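Local atomic coordinates of acyl-CoA dehydrogenase (Mycobacterium thermoresistibile, PDB entry 3PFD), a protein that catalyses the FAD-dependent dehydrogenation of 2,3-saturated acyl-CoA thioesters to 2,3-dehydroacyl-CoA, passing the electrons on to an acceptor. Residues Ser98-Pro101 against Ala102-Leu106; Gly144-Ala147 against Ala148-Arg151; Glu212-Leu215 against Gly216-Gly219; Leu249-Leu252 against Asp253-Pro257; Asp369-Ile372 against Thr373-Tyr376. One frame throughout, in Å; residues are numbered along the deposited sequence.

Contact 1 of 5, residues Ser98-Pro101 against Ala102-Leu106; sequences SLIP and AVNKL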
# COMPACT_ATOMS: atom_id res chain seq x y z
N SER C 98 26.16 5.06 12.47
CA SER C 98 26.31 4.09 11.37
C SER C 98 26.98 4.70 10.13
O SER C 98 27.59 3.99 9.33
CB SER C 98 24.95 3.43 10.99
OG SER C 98 24.15 4.31 10.21
N LEU C 99 26.88 6.02 9.99
CA LEU C 99 27.47 6.70 8.84
C LEU C 99 29.01 6.79 8.93
O LEU C 99 29.66 7.15 7.94
CB LEU C 99 26.82 8.07 8.65
CG LEU C 99 25.39 8.04 8.08
CD1 LEU C 99 24.68 9.38 8.29
CD2 LEU C 99 25.42 7.71 6.60
N ILE C 100 29.58 6.49 10.09
CA ILE C 100 31.05 6.41 10.20
C ILE C 100 31.55 5.25 9.34
O ILE C 100 32.30 5.47 8.35
CB ILE C 100 31.51 6.29 11.69
CG1 ILE C 100 31.10 7.53 12.49
CG2 ILE C 100 33.02 5.99 11.81
CD1 ILE C 100 31.04 7.27 14.01
N PRO C 101 31.12 4.00 9.65
CA PRO C 101 31.55 2.95 8.72
C PRO C 101 30.95 3.06 7.32
O PRO C 101 31.62 2.69 6.36
CB PRO C 101 31.11 1.65 9.41
CG PRO C 101 29.92 2.07 10.30
CD PRO C 101 30.37 3.45 10.80
N ALA C 102 29.72 3.57 7.19
CA ALA C 102 29.05 3.58 5.87
C ALA C 102 29.72 4.59 4.95
O ALA C 102 29.91 4.31 3.76
CB ALA C 102 27.55 3.91 5.99
N VAL C 103 30.07 5.75 5.50
CA VAL C 103 30.78 6.79 4.71
C VAL C 103 32.28 6.55 4.60
O VAL C 103 32.89 6.92 3.58
CB VAL C 103 30.34 8.24 5.07
CG1 VAL C 103 31.10 9.30 4.24
CG2 VAL C 103 28.84 8.36 4.81
N ASN C 104 32.87 5.89 5.60
CA ASN C 104 34.23 5.42 5.43
C ASN C 104 34.34 4.57 4.14
O ASN C 104 35.31 4.68 3.39
CB ASN C 104 34.77 4.68 6.67
CG ASN C 104 35.25 5.65 7.76
OD1 ASN C 104 35.38 6.86 7.53
ND2 ASN C 104 35.50 5.13 8.96
N LYS C 105 33.31 3.75 3.88
CA LYS C 105 33.26 2.95 2.68
C LYS C 105 32.96 3.81 1.45
O LYS C 105 33.68 3.74 0.47
CB LYS C 105 32.27 1.77 2.83
CG LYS C 105 32.66 0.62 1.91
CD LYS C 105 31.54 -0.31 1.51
CE LYS C 105 32.08 -1.17 0.36
NZ LYS C 105 31.32 -2.40 0.18
N LEU C 106 31.91 4.63 1.49
CA LEU C 106 31.58 5.56 0.40
C LEU C 106 32.79 6.40 -0.06
O LEU C 106 33.04 6.50 -1.27
CB LEU C 106 30.42 6.49 0.79
CG LEU C 106 29.74 7.30 -0.33
CD1 LEU C 106 29.15 6.37 -1.41
CD2 LEU C 106 28.66 8.25 0.20
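L99 and V103, one turn apart on helix 95-114, meet through methyl groups: CD2 of L99 lies 3.9 Å from CG2 of V103, the two side chains slanting across each other. V103 brings that methyl there because its CG1 stands anti to the backbone N (chi1 179°), which leaves CG2 beside the N and facing back toward the preceding turn. The same L99 methyl is 4.4 Å from CB of A102, a looser touch. On another side of the helix, I100 and N104 lie side by side and point the same way, with the CG2 methyl of I100 3.9 Å from the amide ND2 of N104. That amide takes its bonds elsewhere: ND2 reaches S65 O and OD1 accepts from A134 N, which ties the helix to the loop at S65 and to the start of strand 134-137. All of this happens on a buried part of helix 95-114, in the N-terminal helical domain of the acyl-CoA dehydrogenase fold, with the side chain of V103 about 5 Å from the bound flavin dinucleotide. The helix is kinked at I100 and P101, whose nitrogens lack a bond to the turn before; that of P101 has no hydrogen to give. Regular i to i+4 bonding resumes at once. A102 N reaches S98 O at 3.0 Å in the carbonyl plane, whereas V103 N comes to L99 O from 47° out of it, at 2.8 Å. N104 N bonds I100 O, and K105 N closes on P101 O at 3.2 Å, while the extended K105 chain carries NZ off to H254 O.

Contact 2 of 5, residues Gly144-Ala147 against Ala148-Arg151; sequences GSDA and ASMR. With FDA (dihydroflavine-adenine dinucleotide), chain B.
This is a local turn contact in the loop between strands 134-137 and 153-157 of the middle domain, where D146 and S149 close on each other just after the chain has passed the flavin pyrophosphate. D146 is the centre of an inverse gamma turn, and its carbonyl oxygen takes two bonds from S149. The hydroxyl OG donates to D146 O at 2.8 Å, in the carbonyl plane; the backbone N of S149 reaches the same oxygen at 3.1 Å, but from above that plane. S149 OG can do this because it sits between its own N and carbonyl carbon (chi1 70°), turned back toward the turn. The D146 carboxylate lies close to S149 as well, CG 3.5 Å from OG, yet OD2 is bonded to F284 N of the second subunit. Further on, M150 bends at chi3 and brings its CE methyl 3.2 Å from A147 O, the acceptor of a weak bond from M150 N. At the other end, S145 binds the cofactor twice through one oxygen: N to O1A of the dihydroflavine-adenine dinucleotide at 3.0 Å and OG to O1A at 2.9 Å. Two neutral donors on one phosphate oxygen would help to stabilise the negative charge of the pyrophosphate.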
# COMPACT_ATOMS: atom_id res chain seq x y z
N GLY C 144 22.35 17.29 -8.14
CA GLY C 144 22.00 16.25 -7.18
C GLY C 144 21.81 14.95 -7.91
O GLY C 144 22.77 14.28 -8.22
N SER C 145 20.56 14.61 -8.21
CA SER C 145 20.31 13.45 -9.08
C SER C 145 21.13 13.55 -10.38
O SER C 145 21.78 12.57 -10.76
CB SER C 145 18.82 13.25 -9.36
OG SER C 145 18.14 12.89 -8.15
N ASP C 146 21.11 14.72 -11.02
CA ASP C 146 21.88 14.99 -12.25
C ASP C 146 23.31 15.39 -11.88
O ASP C 146 23.74 16.55 -12.03
CB ASP C 146 21.19 16.10 -13.06
CG ASP C 146 21.84 16.37 -14.40
OD1 ASP C 146 22.80 15.68 -14.78
OD2 ASP C 146 21.35 17.28 -15.12
N ALA C 147 24.03 14.41 -11.36
CA ALA C 147 25.35 14.66 -10.77
C ALA C 147 26.38 14.99 -11.83
O ALA C 147 27.39 15.63 -11.54
CB ALA C 147 25.81 13.44 -9.94
N ALA C 148 26.12 14.55 -13.06
CA ALA C 148 27.01 14.82 -14.19
C ALA C 148 26.97 16.29 -14.62
O ALA C 148 27.80 16.71 -15.41
CB ALA C 148 26.67 13.90 -15.39
N SER C 149 26.02 17.08 -14.11
CA SER C 149 25.96 18.49 -14.45
C SER C 149 26.75 19.36 -13.46
O SER C 149 26.59 20.57 -13.43
CB SER C 149 24.50 18.96 -14.57
OG SER C 149 23.88 19.00 -13.30
N MET C 150 27.62 18.72 -12.68
CA MET C 150 28.42 19.39 -11.66
C MET C 150 29.32 20.47 -12.27
O MET C 150 29.70 20.38 -13.44
CB MET C 150 29.25 18.37 -10.89
CG MET C 150 30.45 17.83 -11.69
SD MET C 150 31.48 16.65 -10.79
CE MET C 150 30.41 15.20 -10.75
N ARG C 151 29.66 21.47 -11.47
CA ARG C 151 30.39 22.66 -11.95
C ARG C 151 31.80 22.82 -11.39
O ARG C 151 32.63 23.48 -12.01
CB ARG C 151 29.55 23.92 -11.72
CG ARG C 151 28.40 24.08 -12.73
CD ARG C 151 27.55 25.30 -12.40
NE ARG C 151 26.14 25.14 -12.78
CZ ARG C 151 25.14 25.89 -12.31
NH1 ARG C 151 25.37 26.87 -11.44
NH2 ARG C 151 23.89 25.65 -12.72
PA FDA B . 16.86 16.45 -6.83
O1A FDA B . 17.75 15.70 -7.78
O2A FDA B . 16.52 17.90 -7.07
O5B FDA B . 15.49 15.60 -6.72
C5B FDA B . 14.23 16.20 -6.38
C4B FDA B . 13.11 15.18 -6.64
O4B FDA B . 12.99 14.91 -8.04
C3B FDA B . 13.40 13.83 -5.97
O3B FDA B . 12.14 13.26 -5.58
C2B FDA B . 13.99 13.00 -7.10
O2B FDA B . 13.79 11.60 -6.92
C1B FDA B . 13.20 13.52 -8.28
N9A FDA B . 13.88 13.27 -9.57
C8A FDA B . 15.00 13.85 -10.01
N7A FDA B . 15.30 13.37 -11.25
C5A FDA B . 14.35 12.47 -11.58
C6A FDA B . 14.14 11.66 -12.71
N6A FDA B . 15.02 11.69 -13.75
N1A FDA B . 13.05 10.84 -12.74
C2A FDA B . 12.20 10.81 -11.68
N3A FDA B . 12.37 11.59 -10.58
C4A FDA B . 13.44 12.41 -10.51
N1 FDA B . 26.03 13.78 -1.66
C2 FDA B . 27.40 13.70 -1.64
O2 FDA B . 28.09 14.03 -2.65
N3 FDA B . 28.04 13.28 -0.53
C4 FDA B . 27.34 12.91 0.57
O4 FDA B . 27.99 12.54 1.56
C4X FDA B . 25.93 12.96 0.58
N5 FDA B . 25.22 12.71 1.70
C5X FDA B . 24.01 13.26 1.88
C6 FDA B . 23.49 13.47 3.16
C7 FDA B . 22.25 14.12 3.32
C7M FDA B . 21.67 14.33 4.71
C8 FDA B . 21.52 14.52 2.21
C8M FDA B . 20.17 15.21 2.35
C9 FDA B . 22.03 14.31 0.95
C9A FDA B . 23.28 13.70 0.78
N10 FDA B . 23.90 13.71 -0.49
C10 FDA B . 25.29 13.41 -0.57
C1' FDA B . 23.20 14.27 -1.65
C2' FDA B . 22.14 13.30 -2.20
O2' FDA B . 22.72 12.17 -2.90
C3' FDA B . 21.19 14.10 -3.06
O3' FDA B . 20.30 14.84 -2.18
C4' FDA B . 20.36 13.21 -4.01
O4' FDA B . 21.20 12.68 -5.04
C5' FDA B . 19.21 13.96 -4.66
O5' FDA B . 19.69 15.21 -5.17
P FDA B . 18.90 16.56 -4.79
O1P FDA B . 18.84 16.65 -3.29
O2P FDA B . 19.49 17.71 -5.58
O3P FDA B . 17.40 16.27 -5.29

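Contact 3 of 5, residues Glu212-Leu215 against Gly216-Gly219; sequences ERKL and GIKG. With FDA (dihydroflavine-adenine dinucleotide), chain B.
Two bends, at chi3 (-70°) and chi4 (-44°), fold the K214 side chain back so that its ammonium reaches the backbone of I217, and I217 answers with CG1 placed between its own N and carbonyl carbon (chi1 54°). Both lie in the loop joining strands 206-211 and 222-233 of the middle-domain beta structure, where they form part of the flavin pocket. NZ of K214 donates to I217 O at 3.2 Å, approaching from above the carbonyl plane. The aliphatic part of the lysine runs against the isoleucine, with CE 3.8 Å from CG1 of I217, while its CD lies 3.7 Å from the flavin methyl C7M. I217 CD1 touches that same methyl at 3.9 Å, so the two side chains together border the dimethylbenzene end of the isoalloxazine. The ammonium also bonds S220 O, just beyond the loop, and a water; two carbonyl oxygens and one water thus surround it, which probably makes its burial tolerable. I217 itself has a positive phi, and its N is bonded to the carboxylate of D369. The extended K218 side chain runs back past the turn, CE 3.4 Å from K214 O. Y357 of the second subunit packs on both K214 and I217. The water stands 2.9 Å from K214 NZ, which donates to it, and within hydrogen-bonding distance of both E212 O and K218 O.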
# COMPACT_ATOMS: atom_id res chain seq x y z
N GLU C 212 24.05 21.51 7.64
CA GLU C 212 22.60 21.63 7.39
C GLU C 212 21.82 21.36 8.68
O GLU C 212 22.25 20.55 9.51
CB GLU C 212 22.15 20.62 6.31
CG GLU C 212 22.86 20.71 4.96
CD GLU C 212 22.33 21.83 4.07
OE1 GLU C 212 21.39 22.53 4.47
OE2 GLU C 212 22.84 21.98 2.94
N ARG C 213 20.69 22.06 8.84
CA ARG C 213 19.67 21.78 9.88
C ARG C 213 18.71 20.73 9.31
O ARG C 213 18.06 20.98 8.30
CB ARG C 213 18.88 23.04 10.23
CG ARG C 213 19.65 24.09 11.03
CD ARG C 213 18.83 25.37 11.24
NE ARG C 213 18.32 25.88 9.96
CZ ARG C 213 17.04 26.22 9.70
NH1 ARG C 213 16.10 26.13 10.64
NH2 ARG C 213 16.71 26.66 8.49
N LYS C 214 18.61 19.57 9.95
CA LYS C 214 17.97 18.41 9.28
C LYS C 214 16.81 17.79 10.03
O LYS C 214 16.65 18.00 11.24
CB LYS C 214 19.00 17.32 8.92
CG LYS C 214 20.19 17.81 8.14
CD LYS C 214 20.95 16.66 7.44
CE LYS C 214 21.69 15.74 8.42
NZ LYS C 214 22.45 16.47 9.50
N LEU C 215 16.02 17.01 9.31
CA LEU C 215 14.94 16.22 9.89
C LEU C 215 15.49 15.15 10.86
O LEU C 215 14.99 14.99 11.97
CB LEU C 215 14.14 15.55 8.75
CG LEU C 215 13.14 14.46 9.09
CD1 LEU C 215 12.18 14.91 10.17
CD2 LEU C 215 12.36 14.00 7.79
N GLY C 216 16.51 14.43 10.41
CA GLY C 216 17.08 13.34 11.19
C GLY C 216 18.56 13.24 10.89
O GLY C 216 19.16 14.19 10.37
N ILE C 217 19.15 12.09 11.22
CA ILE C 217 20.61 11.96 11.37
C ILE C 217 21.22 13.31 11.81
O ILE C 217 22.21 13.80 11.23
CB ILE C 217 21.32 11.31 10.14
CG1 ILE C 217 20.99 12.07 8.84
CG2 ILE C 217 20.92 9.84 10.03
CD1 ILE C 217 21.95 11.83 7.71
N LYS C 218 20.57 13.90 12.81
CA LYS C 218 20.89 15.26 13.23
C LYS C 218 22.38 15.40 13.62
O LYS C 218 22.98 16.41 13.32
CB LYS C 218 20.00 15.70 14.38
CG LYS C 218 18.58 16.00 13.98
CD LYS C 218 17.95 16.93 14.96
CE LYS C 218 16.53 17.21 14.58
NZ LYS C 218 15.92 18.02 15.63
N GLY C 219 22.95 14.38 14.24
CA GLY C 219 24.36 14.43 14.63
C GLY C 219 25.40 14.24 13.54
O GLY C 219 26.56 14.53 13.76
PA FDA B . 16.86 16.45 -6.83
O1A FDA B . 17.75 15.70 -7.78
O2A FDA B . 16.52 17.90 -7.07
O5B FDA B . 15.49 15.60 -6.72
C5B FDA B . 14.23 16.20 -6.38
C4B FDA B . 13.11 15.18 -6.64
O4B FDA B . 12.99 14.91 -8.04
C3B FDA B . 13.40 13.83 -5.97
O3B FDA B . 12.14 13.26 -5.58
C2B FDA B . 13.99 13.00 -7.10
O2B FDA B . 13.79 11.60 -6.92
C1B FDA B . 13.20 13.52 -8.28
N9A FDA B . 13.88 13.27 -9.57
C8A FDA B . 15.00 13.85 -10.01
N7A FDA B . 15.30 13.37 -11.25
C5A FDA B . 14.35 12.47 -11.58
C6A FDA B . 14.14 11.66 -12.71
N6A FDA B . 15.02 11.69 -13.75
N1A FDA B . 13.05 10.84 -12.74
C2A FDA B . 12.20 10.81 -11.68
N3A FDA B . 12.37 11.59 -10.58
C4A FDA B . 13.44 12.41 -10.51
N1 FDA B . 26.03 13.78 -1.66
C2 FDA B . 27.40 13.70 -1.64
O2 FDA B . 28.09 14.03 -2.65
N3 FDA B . 28.04 13.28 -0.53
C4 FDA B . 27.34 12.91 0.57
O4 FDA B . 27.99 12.54 1.56
C4X FDA B . 25.93 12.96 0.58
N5 FDA B . 25.22 12.71 1.70
C5X FDA B . 24.01 13.26 1.88
C6 FDA B . 23.49 13.47 3.16
C7 FDA B . 22.25 14.12 3.32
C7M FDA B . 21.67 14.33 4.71
C8 FDA B . 21.52 14.52 2.21
C8M FDA B . 20.17 15.21 2.35
C9 FDA B . 22.03 14.31 0.95
C9A FDA B . 23.28 13.70 0.78
N10 FDA B . 23.90 13.71 -0.49
C10 FDA B . 25.29 13.41 -0.57
C1' FDA B . 23.20 14.27 -1.65
C2' FDA B . 22.14 13.30 -2.20
O2' FDA B . 22.72 12.17 -2.90
C3' FDA B . 21.19 14.10 -3.06
O3' FDA B . 20.30 14.84 -2.18
C4' FDA B . 20.36 13.21 -4.01
O4' FDA B . 21.20 12.68 -5.04
C5' FDA B . 19.21 13.96 -4.66
O5' FDA B . 19.69 15.21 -5.17
P FDA B . 18.90 16.56 -4.79
O1P FDA B . 18.84 16.65 -3.29
O2P FDA B . 19.49 17.71 -5.58
O3P FDA B . 17.40 16.27 -5.29
O HOH W 1 21.53 18.39 11.40

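Contact 4 of 5, residues Leu249-Leu252 against Asp253-Pro257; sequences LATL and DHTRP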
# COMPACT_ATOMS: atom_id res chain seq x y z
N LEU C 249 29.70 5.94 -10.54
CA LEU C 249 28.64 4.96 -10.79
C LEU C 249 29.00 3.58 -10.24
O LEU C 249 28.17 2.91 -9.64
CB LEU C 249 28.32 4.86 -12.27
CG LEU C 249 27.78 6.09 -13.01
CD1 LEU C 249 27.44 5.70 -14.46
CD2 LEU C 249 26.55 6.70 -12.27
N ALA C 250 30.24 3.16 -10.48
CA ALA C 250 30.72 1.87 -9.97
C ALA C 250 30.78 1.84 -8.43
O ALA C 250 30.50 0.82 -7.82
CB ALA C 250 32.10 1.54 -10.58
N THR C 251 31.14 2.97 -7.81
CA THR C 251 31.15 3.11 -6.35
C THR C 251 29.77 2.79 -5.77
O THR C 251 29.65 1.95 -4.88
CB THR C 251 31.58 4.54 -5.93
OG1 THR C 251 32.93 4.77 -6.34
CG2 THR C 251 31.48 4.76 -4.40
N LEU C 252 28.74 3.44 -6.32
CA LEU C 252 27.35 3.24 -5.87
C LEU C 252 26.88 1.78 -5.98
O LEU C 252 26.17 1.29 -5.10
CB LEU C 252 26.40 4.18 -6.62
CG LEU C 252 26.57 5.69 -6.34
CD1 LEU C 252 25.75 6.49 -7.35
CD2 LEU C 252 26.15 6.05 -4.89
N ASP C 253 27.30 1.09 -7.04
CA ASP C 253 27.05 -0.35 -7.18
C ASP C 253 27.52 -1.12 -5.96
O ASP C 253 26.84 -2.06 -5.48
CB ASP C 253 27.78 -0.93 -8.39
CG ASP C 253 27.03 -0.73 -9.71
OD1 ASP C 253 25.81 -0.44 -9.67
OD2 ASP C 253 27.68 -0.89 -10.78
N HIS C 254 28.70 -0.73 -5.47
CA HIS C 254 29.30 -1.39 -4.32
C HIS C 254 28.93 -0.76 -2.97
O HIS C 254 29.47 -1.19 -1.94
CB HIS C 254 30.82 -1.44 -4.48
CG HIS C 254 31.26 -2.27 -5.64
ND1 HIS C 254 31.62 -3.59 -5.52
CD2 HIS C 254 31.36 -1.98 -6.96
CE1 HIS C 254 31.95 -4.07 -6.70
NE2 HIS C 254 31.80 -3.11 -7.60
N THR C 255 28.09 0.28 -2.95
CA THR C 255 27.77 0.92 -1.66
C THR C 255 26.27 1.02 -1.39
O THR C 255 25.85 1.05 -0.23
CB THR C 255 28.43 2.31 -1.48
OG1 THR C 255 27.90 3.22 -2.45
CG2 THR C 255 29.98 2.24 -1.61
N ARG C 256 25.46 1.04 -2.44
CA ARG C 256 24.01 1.07 -2.27
C ARG C 256 23.46 0.04 -1.27
O ARG C 256 22.60 0.38 -0.47
CB ARG C 256 23.29 0.98 -3.61
CG ARG C 256 23.02 2.34 -4.18
CD ARG C 256 22.65 2.32 -5.65
NE ARG C 256 22.46 3.69 -6.12
CZ ARG C 256 22.65 4.09 -7.37
NH1 ARG C 256 23.06 3.22 -8.30
NH2 ARG C 256 22.45 5.38 -7.68
N PRO C 257 23.98 -1.20 -1.30
CA PRO C 257 23.47 -2.19 -0.33
C PRO C 257 23.74 -1.82 1.12
O PRO C 257 22.99 -2.24 2.01
CB PRO C 257 24.21 -3.49 -0.72
CG PRO C 257 24.61 -3.30 -2.18
CD PRO C 257 24.92 -1.80 -2.28
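Helix 244-253 runs out here and helix 256-280 begins almost at once, the join being made by L252 O, which accepts from T255 N at 3.1 Å and from R256 N at 2.8 Å; the first comes from far above the carbonyl plane, the second from close to it. L252 and R256 carry the side-chain contact. The guanidinium of R256 lays one face over L252, with CB of L252 3.8 Å above the plane over its centre and CD1 3.5 Å from NH2. An extended chain from CG to NE holds the arginine across the leucine, and NE bonds E377 O. T251 and T255 meet through methyls, CG2 to CG2 at 4.0 Å; T251 OG1 turns back to T247 O, T255 OG1 to E377. H254 presents the edge of its ring to the preceding turn: CD2 is 3.1 Å from A250 O, which lies in the ring plane. D253 N bonds L249 O at 3.3 Å in the last regular turn. T255 holds the N-cap position of the next helix, though its side chain makes no capping bond. This is a short connection between consecutive helices, leading into the long helix 256-280 of the C-terminal helical domain.

Contact 5 of 5, residues Asp369-Ile372 against Thr373-Tyr376; sequences DAKI and TQIY. With FDA (dihydroflavine-adenine dinucleotide), chain B.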
# COMPACT_ATOMS: atom_id res chain seq x y z
N ASP C 369 15.16 9.53 11.14
CA ASP C 369 16.35 8.96 10.48
C ASP C 369 15.99 8.10 9.27
O ASP C 369 16.70 8.12 8.27
CB ASP C 369 17.16 8.08 11.45
CG ASP C 369 17.75 8.87 12.63
OD1 ASP C 369 17.73 10.15 12.61
OD2 ASP C 369 18.23 8.19 13.57
N ALA C 370 14.94 7.29 9.38
CA ALA C 370 14.63 6.35 8.29
C ALA C 370 14.40 7.09 6.97
O ALA C 370 14.76 6.58 5.91
CB ALA C 370 13.41 5.48 8.64
N LYS C 371 13.82 8.29 7.05
CA LYS C 371 13.49 9.08 5.87
C LYS C 371 14.68 9.37 4.96
O LYS C 371 14.51 9.39 3.75
CB LYS C 371 12.80 10.41 6.25
CG LYS C 371 12.41 11.28 5.02
CD LYS C 371 11.27 10.62 4.18
CE LYS C 371 11.40 10.97 2.67
NZ LYS C 371 10.52 10.07 1.87
N ILE C 372 15.87 9.59 5.53
CA ILE C 372 17.05 9.88 4.70
C ILE C 372 17.43 8.71 3.80
O ILE C 372 17.99 8.93 2.72
CB ILE C 372 18.31 10.36 5.52
CG1 ILE C 372 19.40 10.95 4.61
CG2 ILE C 372 18.92 9.20 6.30
CD1 ILE C 372 18.95 12.18 3.74
N THR C 373 17.15 7.48 4.23
CA THR C 373 17.60 6.31 3.48
C THR C 373 16.95 6.20 2.09
O THR C 373 17.52 5.60 1.18
CB THR C 373 17.46 4.99 4.28
OG1 THR C 373 16.08 4.71 4.48
CG2 THR C 373 18.16 5.11 5.65
N GLN C 374 15.75 6.79 1.94
CA GLN C 374 15.04 6.85 0.65
C GLN C 374 15.61 7.94 -0.27
O GLN C 374 15.26 8.00 -1.48
CB GLN C 374 13.54 7.12 0.88
CG GLN C 374 12.83 6.03 1.66
CD GLN C 374 11.37 6.35 1.92
OE1 GLN C 374 11.05 7.34 2.60
NE2 GLN C 374 10.47 5.52 1.37
N ILE C 375 16.50 8.77 0.28
CA ILE C 375 16.94 9.98 -0.42
C ILE C 375 18.40 9.92 -0.84
O ILE C 375 18.70 10.14 -2.02
CB ILE C 375 16.67 11.30 0.37
CG1 ILE C 375 15.18 11.45 0.66
CG2 ILE C 375 17.25 12.58 -0.36
CD1 ILE C 375 14.86 12.60 1.58
N TYR C 376 19.33 9.67 0.10
CA TYR C 376 20.74 9.69 -0.32
C TYR C 376 21.24 8.42 -0.98
O TYR C 376 20.53 7.41 -0.99
CB TYR C 376 21.74 10.20 0.75
CG TYR C 376 21.85 9.47 2.07
CD1 TYR C 376 22.59 10.04 3.10
CD2 TYR C 376 21.21 8.25 2.31
CE1 TYR C 376 22.69 9.42 4.36
CE2 TYR C 376 21.30 7.62 3.57
CZ TYR C 376 22.06 8.22 4.59
OH TYR C 376 22.18 7.66 5.83
PA FDA B . 16.86 16.45 -6.83
O1A FDA B . 17.75 15.70 -7.78
O2A FDA B . 16.52 17.90 -7.07
O5B FDA B . 15.49 15.60 -6.72
C5B FDA B . 14.23 16.20 -6.38
C4B FDA B . 13.11 15.18 -6.64
O4B FDA B . 12.99 14.91 -8.04
C3B FDA B . 13.40 13.83 -5.97
O3B FDA B . 12.14 13.26 -5.58
C2B FDA B . 13.99 13.00 -7.10
O2B FDA B . 13.79 11.60 -6.92
C1B FDA B . 13.20 13.52 -8.28
N9A FDA B . 13.88 13.27 -9.57
C8A FDA B . 15.00 13.85 -10.01
N7A FDA B . 15.30 13.37 -11.25
C5A FDA B . 14.35 12.47 -11.58
C6A FDA B . 14.14 11.66 -12.71
N6A FDA B . 15.02 11.69 -13.75
N1A FDA B . 13.05 10.84 -12.74
C2A FDA B . 12.20 10.81 -11.68
N3A FDA B . 12.37 11.59 -10.58
C4A FDA B . 13.44 12.41 -10.51
N1 FDA B . 26.03 13.78 -1.66
C2 FDA B . 27.40 13.70 -1.64
O2 FDA B . 28.09 14.03 -2.65
N3 FDA B . 28.04 13.28 -0.53
C4 FDA B . 27.34 12.91 0.57
O4 FDA B . 27.99 12.54 1.56
C4X FDA B . 25.93 12.96 0.58
N5 FDA B . 25.22 12.71 1.70
C5X FDA B . 24.01 13.26 1.88
C6 FDA B . 23.49 13.47 3.16
C7 FDA B . 22.25 14.12 3.32
C7M FDA B . 21.67 14.33 4.71
C8 FDA B . 21.52 14.52 2.21
C8M FDA B . 20.17 15.21 2.35
C9 FDA B . 22.03 14.31 0.95
C9A FDA B . 23.28 13.70 0.78
N10 FDA B . 23.90 13.71 -0.49
C10 FDA B . 25.29 13.41 -0.57
C1' FDA B . 23.20 14.27 -1.65
C2' FDA B . 22.14 13.30 -2.20
O2' FDA B . 22.72 12.17 -2.90
C3' FDA B . 21.19 14.10 -3.06
O3' FDA B . 20.30 14.84 -2.18
C4' FDA B . 20.36 13.21 -4.01
O4' FDA B . 21.20 12.68 -5.04
C5' FDA B . 19.21 13.96 -4.66
O5' FDA B . 19.69 15.21 -5.17
P FDA B . 18.90 16.56 -4.79
O1P FDA B . 18.84 16.65 -3.29
O2P FDA B . 19.49 17.71 -5.58
O3P FDA B . 17.40 16.27 -5.29
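I372 and Y376 touch first: CG1 of I372 sits over the centre of the tyrosine ring, 3.5 Å from the centroid and only 9° off the ring normal, a CH-pi contact with the two side chains nearly at right angles. Chi1 of -167° puts I372 CG1 over the ring; the further turn about chi2 carries CD1 to 3.5 Å from methyl C8M of the flavin. The tyrosine turns its ring edge to the cofactor, with CD1 3.5 Å from C6. Its own CG lies between N and the carbonyl carbon (chi1 60°), which folds the ring back over I372.

The backbone fixes both residues. I372 O accepts from Y376 N at 3.0 Å, nearly along the C=O axis, and from I375 N, which comes in from above the carbonyl plane. Two residues earlier, A370 O is likewise gripped twice by T373, through OG1 at 2.7 Å in the carbonyl plane and through N. Farther from the flavin, K371 bends at chi2 and chi3 so that NZ bonds OE1 of Q374 at 2.9 Å; NZ also reaches Q350 and T346 of the second subunit. The hydroxyl of Y376 is held by Q262 on helix 256-280, a second-shell tie. Together they make the C-terminal end of helix 363-373 and the turn after it, one wall of the flavin pocket of an acyl-CoA dehydrogenase.

How the contacts relate
Along the chain the five come in series: contact 1 on helix 95-114 of the N-terminal domain, contacts 2 and 3 in middle-domain loops, contacts 4 and 5 in the C-terminal domain. Contact 1 touches three of the others, meeting contact 3 through L99 and I217, contact 4 through L106 and T255, and contact 5 through L99 and Y376. Contacts 3 and 5, with centres about 11 Å apart, also pack through L215 and K371. Contact 2 lies apart, its centre about 17 to 23 Å from the others. Contacts 2, 3 and 5 all touch the cofactor and the second subunit, so the flavin site is assembled from separate domains and two chains.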